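Local coordinates for uncharacterized protein (Bacteroides ovatus, PDB 3NQK) that is of unknown function but folds into two beta-rich domains, the N-terminal one belonging to the E-set clan of immunoglobulin-like domains, at residues A[97-102]-A[106-111]; A[43-48]-A[57-62]; A[230-235]-A[273-278]. All coordinates share one frame; numbering follows the deposited sequence.

Interaction 1 (A[97-102]-A[106-111]); sequences ETVHIP and CVELLN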
loop_
_atom_site.group_PDB
_atom_site.type_symbol
_atom_site.label_atom_id
_atom_site.label_comp_id
_atom_site.label_asym_id
_atom_site.label_seq_id
_atom_site.Cartn_x
_atom_site.Cartn_y
_atom_site.Cartn_z
ATOM N N GLU A 97 -2.981 16.344 19.598
ATOM C CA GLU A 97 -3.591 15.878 20.832
ATOM C C GLU A 97 -5.046 15.445 20.586
ATOM O O GLU A 97 -5.558 14.556 21.270
ATOM C CB GLU A 97 -3.524 16.991 21.886
ATOM C CG GLU A 97 -3.832 16.547 23.328
ATOM C CD GLU A 97 -5.300 16.675 23.695
ATOM O OE1 GLU A 97 -6.033 17.408 22.991
ATOM O OE2 GLU A 97 -5.713 16.062 24.708
ATOM N N THR A 98 -5.676 16.043 19.570
ATOM C CA THR A 98 -7.077 15.779 19.255
ATOM C C THR A 98 -7.289 15.290 17.805
ATOM O O THR A 98 -6.682 15.808 16.853
ATOM C CB THR A 98 -7.944 17.049 19.495
ATOM O OG1 THR A 98 -8.267 17.149 20.888
ATOM C CG2 THR A 98 -9.243 16.999 18.685
ATOM N N VAL A 99 -8.152 14.287 17.658
ATOM C CA VAL A 99 -8.555 13.795 16.355
ATOM C C VAL A 99 -10.057 13.857 16.268
ATOM O O VAL A 99 -10.755 13.453 17.196
ATOM C CB VAL A 99 -8.119 12.362 16.142
ATOM C CG1 VAL A 99 -8.604 11.876 14.823
ATOM C CG2 VAL A 99 -6.572 12.246 16.238
ATOM N N HIS A 100 -10.568 14.366 15.159
ATOM C CA HIS A 100 -11.992 14.519 15.010
ATOM C C HIS A 100 -12.592 13.438 14.106
ATOM O O HIS A 100 -12.168 13.263 12.959
ATOM C CB HIS A 100 -12.328 15.909 14.464
ATOM C CG HIS A 100 -13.794 16.174 14.367
ATOM N ND1 HIS A 100 -14.588 16.380 15.476
ATOM C CD2 HIS A 100 -14.622 16.233 13.294
ATOM C CE1 HIS A 100 -15.839 16.563 15.090
ATOM N NE2 HIS A 100 -15.888 16.476 13.772
ATOM N N ILE A 101 -13.578 12.719 14.634
ATOM C CA ILE A 101 -14.334 11.766 13.852
ATOM C C ILE A 101 -15.787 12.206 13.807
ATOM O O ILE A 101 -16.503 12.105 14.801
ATOM C CB ILE A 101 -14.262 10.350 14.436
ATOM C CG1 ILE A 101 -12.839 9.830 14.375
ATOM C CG2 ILE A 101 -15.192 9.404 13.662
ATOM C CD1 ILE A 101 -12.684 8.420 14.909
ATOM N N PRO A 102 -16.226 12.707 12.660
ATOM C CA PRO A 102 -17.605 13.178 12.559
ATOM C C PRO A 102 -18.603 12.052 12.653
ATOM O O PRO A 102 -18.256 10.900 12.438
ATOM C CB PRO A 102 -17.663 13.832 11.160
ATOM C CG PRO A 102 -16.492 13.278 10.417
ATOM C CD PRO A 102 -15.445 12.987 11.439
ATOM N N CYS A 106 -16.229 6.430 10.918
ATOM C CA CYS A 106 -15.737 5.573 11.984
ATOM C C CYS A 106 -14.250 5.306 11.901
ATOM O O CYS A 106 -13.736 4.510 12.650
ATOM C CB CYS A 106 -16.494 4.251 11.986
ATOM S SG CYS A 106 -16.192 3.221 10.548
ATOM N N VAL A 107 -13.555 6.012 11.022
ATOM C CA VAL A 107 -12.109 5.865 10.908
ATOM C C VAL A 107 -11.476 7.185 10.631
ATOM O O VAL A 107 -11.966 7.949 9.823
ATOM C CB VAL A 107 -11.725 4.943 9.756
ATOM C CG1 VAL A 107 -10.209 4.657 9.800
ATOM C CG2 VAL A 107 -12.543 3.644 9.804
ATOM N N GLU A 108 -10.368 7.455 11.289
ATOM C CA GLU A 108 -9.593 8.639 10.998
ATOM C C GLU A 108 -8.160 8.399 11.426
ATOM O O GLU A 108 -7.901 7.595 12.325
ATOM C CB GLU A 108 -10.179 9.862 11.702
ATOM C CG GLU A 108 -9.491 11.213 11.304
ATOM C CD GLU A 108 -9.480 11.447 9.804
ATOM O OE1 GLU A 108 -10.538 11.834 9.262
ATOM O OE2 GLU A 108 -8.405 11.239 9.170
ATOM N N LEU A 109 -7.228 9.089 10.766
ATOM C CA LEU A 109 -5.802 8.829 10.945
ATOM C C LEU A 109 -5.100 9.794 11.911
ATOM O O LEU A 109 -5.299 11.001 11.865
ATOM C CB LEU A 109 -5.099 8.879 9.587
ATOM C CG LEU A 109 -5.580 7.874 8.527
ATOM C CD1 LEU A 109 -4.885 8.152 7.162
ATOM C CD2 LEU A 109 -5.347 6.425 8.991
ATOM N N LEU A 110 -4.267 9.227 12.772
ATOM C CA LEU A 110 -3.404 9.988 13.644
ATOM C C LEU A 110 -2.064 10.074 12.980
ATOM O O LEU A 110 -1.332 9.100 12.923
ATOM C CB LEU A 110 -3.264 9.297 15.003
ATOM C CG LEU A 110 -2.379 9.998 16.043
ATOM C CD1 LEU A 110 -3.014 11.273 16.544
ATOM C CD2 LEU A 110 -2.098 9.068 17.194
ATOM N N ASN A 111 -1.764 11.225 12.413
ATOM C CA ASN A 111 -0.485 11.440 11.779
ATOM C C ASN A 111 0.596 11.698 12.816
ATOM O O ASN A 111 0.634 12.764 13.433
ATOM C CB ASN A 111 -0.575 12.605 10.810
ATOM C CG ASN A 111 -1.562 12.355 9.708
ATOM O OD1 ASN A 111 -1.425 11.412 8.946
ATOM N ND2 ASN A 111 -2.578 13.188 9.629
#
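V99 packs on E108 and L110, and I101 on E108, across the middle of a beta-arch: strands 98-101 and 107-111, joined by the short connection 102-106, run nearly antiparallel at 161° and lie in the two facing sheets of a beta-sandwich. Their axes stay 7.2 Å apart at closest, and the contact rests on side chains instead of backbone ladder bonds. The tight half is formed by V99, I101 and L110, all buried, with the methylenes of E108. V99 divides its two methyls between partners: CG2 meets CD1 of L110 at 3.7 Å, the two side chains standing at about a right angle, while CG1, anti to the backbone N, lies 3.7 Å from CG of E108. I101 runs past E108 in the opposite direction, CG1 at 3.8 Å from its CB. V47 of strand 38-48 fills in next to I101.

The other face of strand 98-101 is looser. H100 turns its imidazole from the arch to the exposed side, where ND1 bonds to D58, and T98 likewise points away. E108 joins both regimes: its methylenes are in the apolar layer, but the chain bends at chi2 and brings the carboxylate back over its own strand, where OE2 accepts a nearly straight bond (167°) from L109 N at 2.9 Å, 31° out of the carboxylate plane on the anti side.

Interaction 2 (A[43-48]-A[57-62]); sequences LPIIVS and RDIHIA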
loop_
_atom_site.group_PDB
_atom_site.type_symbol
_atom_site.label_atom_id
_atom_site.label_comp_id
_atom_site.label_asym_id
_atom_site.label_seq_id
_atom_site.Cartn_x
_atom_site.Cartn_y
_atom_site.Cartn_z
ATOM N N LEU A 43 -1.413 6.177 12.060
ATOM C CA LEU A 43 -2.024 5.179 12.910
ATOM C C LEU A 43 -3.528 5.366 12.933
ATOM O O LEU A 43 -4.030 6.388 13.383
ATOM C CB LEU A 43 -1.474 5.296 14.321
ATOM C CG LEU A 43 -2.036 4.340 15.350
ATOM C CD1 LEU A 43 -1.815 2.914 14.913
ATOM C CD2 LEU A 43 -1.377 4.610 16.706
ATOM N N PRO A 44 -4.254 4.381 12.426
ATOM C CA PRO A 44 -5.682 4.495 12.371
ATOM C C PRO A 44 -6.348 4.468 13.729
ATOM O O PRO A 44 -5.983 3.665 14.595
ATOM C CB PRO A 44 -6.098 3.263 11.575
ATOM C CG PRO A 44 -4.947 2.942 10.753
ATOM C CD PRO A 44 -3.751 3.350 11.506
ATOM N N ILE A 45 -7.330 5.345 13.898
ATOM C CA ILE A 45 -8.193 5.325 15.046
ATOM C C ILE A 45 -9.572 4.871 14.555
ATOM O O ILE A 45 -10.117 5.432 13.595
ATOM C CB ILE A 45 -8.271 6.685 15.693
ATOM C CG1 ILE A 45 -6.881 7.089 16.202
ATOM C CG2 ILE A 45 -9.244 6.668 16.819
ATOM C CD1 ILE A 45 -6.843 8.444 16.814
ATOM N N ILE A 46 -10.095 3.824 15.186
ATOM C CA ILE A 46 -11.273 3.136 14.714
ATOM C C ILE A 46 -12.384 3.176 15.740
ATOM O O ILE A 46 -12.142 2.974 16.932
ATOM C CB ILE A 46 -10.932 1.643 14.400
ATOM C CG1 ILE A 46 -10.363 1.514 13.004
ATOM C CG2 ILE A 46 -12.127 0.786 14.504
ATOM C CD1 ILE A 46 -9.047 2.160 12.843
ATOM N N VAL A 47 -13.615 3.435 15.276
ATOM C CA VAL A 47 -14.793 3.401 16.140
ATOM C C VAL A 47 -15.614 2.156 15.829
ATOM O O VAL A 47 -16.370 2.126 14.865
ATOM C CB VAL A 47 -15.652 4.652 15.955
ATOM C CG1 VAL A 47 -16.842 4.634 16.908
ATOM C CG2 VAL A 47 -14.801 5.922 16.171
ATOM N N SER A 48 -15.448 1.128 16.652
ATOM C CA SER A 48 -16.089 -0.175 16.419
ATOM C C SER A 48 -17.425 -0.257 17.072
ATOM O O SER A 48 -17.589 0.159 18.218
ATOM C CB SER A 48 -15.207 -1.314 16.958
ATOM O OG SER A 48 -14.043 -1.502 16.150
ATOM N N ARG A 57 -17.183 13.148 17.480
ATOM C CA ARG A 57 -16.298 12.791 18.573
ATOM C C ARG A 57 -14.971 13.484 18.434
ATOM O O ARG A 57 -14.331 13.421 17.382
ATOM C CB ARG A 57 -16.088 11.270 18.627
ATOM C CG ARG A 57 -17.380 10.471 18.482
ATOM C CD ARG A 57 -17.138 8.984 18.334
ATOM N NE ARG A 57 -17.079 8.312 19.625
ATOM C CZ ARG A 57 -17.996 7.452 20.082
ATOM N NH1 ARG A 57 -19.040 7.106 19.335
ATOM N NH2 ARG A 57 -17.833 6.891 21.278
ATOM N N ASP A 58 -14.611 14.234 19.469
ATOM C CA ASP A 58 -13.295 14.798 19.585
ATOM C C ASP A 58 -12.514 13.883 20.495
ATOM O O ASP A 58 -12.772 13.831 21.690
ATOM C CB ASP A 58 -13.361 16.225 20.156
ATOM C CG ASP A 58 -13.833 17.246 19.123
ATOM O OD1 ASP A 58 -13.219 17.325 18.023
ATOM O OD2 ASP A 58 -14.808 17.976 19.412
ATOM N N ILE A 59 -11.605 13.106 19.911
ATOM C CA ILE A 59 -10.849 12.105 20.652
ATOM C C ILE A 59 -9.541 12.679 21.114
ATOM O O ILE A 59 -8.860 13.360 20.360
ATOM C CB ILE A 59 -10.595 10.856 19.775
ATOM C CG1 ILE A 59 -11.933 10.184 19.429
ATOM C CG2 ILE A 59 -9.667 9.856 20.495
ATOM C CD1 ILE A 59 -11.886 9.289 18.208
ATOM N N HIS A 60 -9.186 12.425 22.362
ATOM C CA HIS A 60 -7.936 12.956 22.913
ATOM C C HIS A 60 -6.929 11.846 23.123
ATOM O O HIS A 60 -7.253 10.802 23.700
ATOM C CB HIS A 60 -8.196 13.683 24.231
ATOM C CG HIS A 60 -9.042 14.915 24.086
ATOM N ND1 HIS A 60 -8.525 16.191 24.193
ATOM C CD2 HIS A 60 -10.366 15.064 23.849
ATOM C CE1 HIS A 60 -9.498 17.072 24.027
ATOM N NE2 HIS A 60 -10.625 16.414 23.817
ATOM N N ILE A 61 -5.700 12.071 22.638
ATOM C CA ILE A 61 -4.621 11.104 22.758
ATOM C C ILE A 61 -3.506 11.694 23.608
ATOM O O ILE A 61 -3.167 12.866 23.467
ATOM C CB ILE A 61 -4.010 10.769 21.391
ATOM C CG1 ILE A 61 -5.098 10.607 20.315
ATOM C CG2 ILE A 61 -3.156 9.535 21.492
ATOM C CD1 ILE A 61 -5.879 9.376 20.449
ATOM N N ALA A 62 -2.906 10.875 24.457
ATOM C CA ALA A 62 -1.800 11.333 25.302
ATOM C C ALA A 62 -0.749 10.254 25.451
ATOM O O ALA A 62 -1.059 9.050 25.400
ATOM C CB ALA A 62 -2.315 11.765 26.683
#
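I45 faces I59 and I61 across the core of a beta-sandwich, where strands 43-48 and 57-62 belong to opposite sheets and are joined by an eight-residue loop as a beta-arch. The strand axes are 10.7 Å apart at closest and inclined at 131°, a spacing filled by side chains from both sheets.

The CB of I45 points toward the opposite strand and forks there. CG2, the short branch, comes within 4.0 Å of CD1 of I59, the two side chains sliding past each other in opposite directions. The longer branch starts at CG1, placed anti to the carbonyl carbon by chi1 of -63°; CG1 carries the branch on, and the extended chi2 takes CD1 to the tip. There, CD1 of I45 meets CD1 of I61 at 3.9 Å, and these two chains approach tip to tip. V13 of strand 12-15 and V99 of strand 98-101 also pack on I45, so I45 meets side chains of three other strands from the two sheets.

Nearer the connecting loop, V47 and R57 replace the isoleucines. The arginine chain bends at chi3 (89°), and its guanidinium is anchored by polar groups beyond the two strands: NE bonds to the carbonyl oxygen of D134 and NH1 to OD1 of N53. V47 CG1 lies over one face of this planar group, 4.1 Å from R57 NH1.

Interaction 3 (A[230-235]-A[273-278]); sequences LDMKQD and FEYDFQ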
loop_
_atom_site.group_PDB
_atom_site.type_symbol
_atom_site.label_atom_id
_atom_site.label_comp_id
_atom_site.label_asym_id
_atom_site.label_seq_id
_atom_site.Cartn_x
_atom_site.Cartn_y
_atom_site.Cartn_z
ATOM N N LEU A 230 32.521 -0.763 1.755
ATOM C CA LEU A 230 32.045 -0.221 3.018
ATOM C C LEU A 230 33.133 0.609 3.721
ATOM O O LEU A 230 34.328 0.384 3.529
ATOM C CB LEU A 230 31.654 -1.341 3.978
ATOM C CG LEU A 230 30.483 -2.300 3.714
ATOM C CD1 LEU A 230 29.233 -1.552 3.202
ATOM C CD2 LEU A 230 30.897 -3.345 2.774
ATOM N N ASP A 231 32.701 1.588 4.506
ATOM C CA ASP A 231 33.523 2.126 5.561
ATOM C C ASP A 231 33.052 1.379 6.801
ATOM O O ASP A 231 31.860 1.147 6.958
ATOM C CB ASP A 231 33.287 3.624 5.769
ATOM C CG ASP A 231 33.724 4.470 4.585
ATOM O OD1 ASP A 231 34.806 4.199 4.012
ATOM O OD2 ASP A 231 33.010 5.457 4.274
HETATM N N MSE A 232 33.985 0.938 7.633
HETATM C CA MSE A 232 33.649 0.338 8.919
HETATM C C MSE A 232 34.542 0.944 9.954
HETATM O O MSE A 232 35.749 0.866 9.841
HETATM C CB MSE A 232 33.875 -1.162 8.899
HETATM C CG MSE A 232 32.974 -1.926 7.976
HETATM SE SE MSE A 232 33.151 -3.849 8.225
HETATM C CE MSE A 232 32.823 -3.952 10.110
ATOM N N LYS A 233 33.955 1.540 10.976
ATOM C CA LYS A 233 34.739 2.177 12.024
ATOM C C LYS A 233 34.020 2.072 13.348
ATOM O O LYS A 233 32.802 2.133 13.394
ATOM C CB LYS A 233 34.973 3.636 11.673
ATOM C CG LYS A 233 36.070 4.307 12.484
ATOM C CD LYS A 233 36.203 5.803 12.124
ATOM C CE LYS A 233 37.237 6.506 13.016
ATOM N NZ LYS A 233 37.332 7.967 12.727
ATOM N N GLN A 234 34.768 1.881 14.427
ATOM C CA GLN A 234 34.171 1.847 15.761
ATOM C C GLN A 234 33.492 3.163 16.034
ATOM O O GLN A 234 33.935 4.210 15.546
ATOM C CB GLN A 234 35.226 1.575 16.846
ATOM C CG GLN A 234 36.114 2.788 17.210
ATOM C CD GLN A 234 37.197 3.072 16.177
ATOM O OE1 GLN A 234 37.453 2.260 15.288
ATOM N NE2 GLN A 234 37.865 4.217 16.316
ATOM N N ASP A 235 32.413 3.118 16.806
ATOM C CA ASP A 235 31.657 4.321 17.153
ATOM C C ASP A 235 32.367 5.063 18.267
ATOM O O ASP A 235 32.431 6.279 18.259
ATOM C CB ASP A 235 30.240 3.945 17.597
ATOM C CG ASP A 235 29.416 5.144 18.006
ATOM O OD1 ASP A 235 28.956 5.886 17.117
ATOM O OD2 ASP A 235 29.179 5.308 19.215
ATOM N N PHE A 273 33.874 -8.846 5.264
ATOM C CA PHE A 273 34.724 -8.063 6.123
ATOM C C PHE A 273 35.614 -8.922 6.969
ATOM O O PHE A 273 35.406 -10.116 7.093
ATOM C CB PHE A 273 33.851 -7.232 7.040
ATOM C CG PHE A 273 32.853 -8.046 7.810
ATOM C CD1 PHE A 273 31.604 -8.294 7.293
ATOM C CD2 PHE A 273 33.196 -8.627 9.006
ATOM C CE1 PHE A 273 30.700 -9.063 7.983
ATOM C CE2 PHE A 273 32.283 -9.402 9.708
ATOM C CZ PHE A 273 31.046 -9.617 9.199
ATOM N N GLU A 274 36.562 -8.277 7.622
ATOM C CA GLU A 274 37.478 -8.943 8.510
ATOM C C GLU A 274 38.054 -7.913 9.437
ATOM O O GLU A 274 38.484 -6.871 8.994
ATOM C CB GLU A 274 38.585 -9.614 7.711
ATOM C CG GLU A 274 39.644 -10.333 8.573
ATOM C CD GLU A 274 40.571 -11.254 7.744
ATOM O OE1 GLU A 274 40.732 -11.013 6.511
ATOM O OE2 GLU A 274 41.125 -12.211 8.331
ATOM N N TYR A 275 38.014 -8.173 10.739
ATOM C CA TYR A 275 38.559 -7.208 11.714
ATOM C C TYR A 275 38.984 -7.846 13.017
ATOM O O TYR A 275 38.659 -8.992 13.300
ATOM C CB TYR A 275 37.536 -6.098 12.002
ATOM C CG TYR A 275 36.215 -6.573 12.619
ATOM C CD1 TYR A 275 36.102 -6.827 13.976
ATOM C CD2 TYR A 275 35.074 -6.684 11.846
ATOM C CE1 TYR A 275 34.872 -7.238 14.539
ATOM C CE2 TYR A 275 33.865 -7.085 12.383
ATOM C CZ TYR A 275 33.760 -7.355 13.727
ATOM O OH TYR A 275 32.521 -7.749 14.248
ATOM N N ASP A 276 39.717 -7.083 13.808
ATOM C CA ASP A 276 40.081 -7.490 15.150
ATOM C C ASP A 276 39.381 -6.597 16.125
ATOM O O ASP A 276 39.138 -5.424 15.824
ATOM C CB ASP A 276 41.592 -7.331 15.377
ATOM C CG ASP A 276 42.410 -8.423 14.729
ATOM O OD1 ASP A 276 41.879 -9.538 14.524
ATOM O OD2 ASP A 276 43.617 -8.174 14.476
ATOM N N PHE A 277 39.098 -7.129 17.318
ATOM C CA PHE A 277 38.663 -6.312 18.453
ATOM C C PHE A 277 38.860 -7.064 19.741
ATOM O O PHE A 277 39.194 -8.239 19.737
ATOM C CB PHE A 277 37.215 -5.900 18.307
ATOM C CG PHE A 277 36.242 -6.919 18.788
ATOM C CD1 PHE A 277 35.914 -8.009 18.001
ATOM C CD2 PHE A 277 35.586 -6.750 19.997
ATOM C CE1 PHE A 277 34.977 -8.950 18.435
ATOM C CE2 PHE A 277 34.656 -7.694 20.446
ATOM C CZ PHE A 277 34.353 -8.788 19.663
ATOM N N GLN A 278 38.674 -6.373 20.851
ATOM C CA GLN A 278 38.856 -6.966 22.180
ATOM C C GLN A 278 37.609 -6.808 22.984
ATOM O O GLN A 278 36.957 -5.759 22.920
ATOM C CB GLN A 278 39.989 -6.263 22.926
ATOM C CG GLN A 278 41.304 -6.341 22.239
ATOM C CD GLN A 278 42.443 -5.813 23.090
ATOM O OE1 GLN A 278 42.235 -5.033 24.046
ATOM N NE2 GLN A 278 43.650 -6.226 22.757
#
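M232, a selenomethionine, reaches across from strand 230-234 to F273 and Y275 of strand 264-279, and the three side chains carry the whole contact. The M232 side chain lies at about a right angle to both aromatic side chains, with successive atoms of its end assigned to different partners. SE packs against F273, 3.7 Å from CB at the root of that side chain. From there it stands 5.1 Å from the ring centroid along a line 47° off the ring normal, a Met-aromatic contact of oblique geometry. The terminal methyl goes the other way: CE is 3.9 Å from CD2 of Y275, again obliquely placed, with CE2 of the same ring scarcely farther off. The bend at chi3 (54°) makes this division possible, because it turns CE off the line of the otherwise extended chain and directs it to the tyrosine.

The two aromatic residues leave their strand in like fashion. In each, CG is tucked between the backbone N and the carbonyl carbon. F273 sends its CB toward M232, but the ring turns off from M232, which is why SE meets the root of that side chain more closely than the ring. The Y275 ring is held at several points: CD1 of F277 lies at its edge, in plane, F243 meets it with ring planes at about 45°, and OH bonds to the backbone N of G204.

I220 on strand 219-224 packs on both M232 and Y275. Through its backbone L230 bonds to P249, which joins strand 230-234 to strand 244-257 at the other end of the antiparallel sheet. Side chains meeting across the inside of such a sheet are consistent with one that closes on itself as a barrel-like beta domain.

From the N terminus, interaction 2 closes first, across the eight residues linking 43-48 to 57-62, and interaction 1 follows with the three-residue turn between 97-102 and 106-111. They are in series, neither nested nor crossed, yet adjoin in space: strand 107-115 pairs with 38-48 and strand 98-101 with 57-63, so the two arches lie side by side and bind the same two sheets of the N-terminal domain. The second subunit touches both. Interaction 3 closes a longer loop of 37 residues, 19 of them in strands, within the C-terminal domain. Its centre lies about 47 Å from those of interactions 1 and 2, and it touches neither.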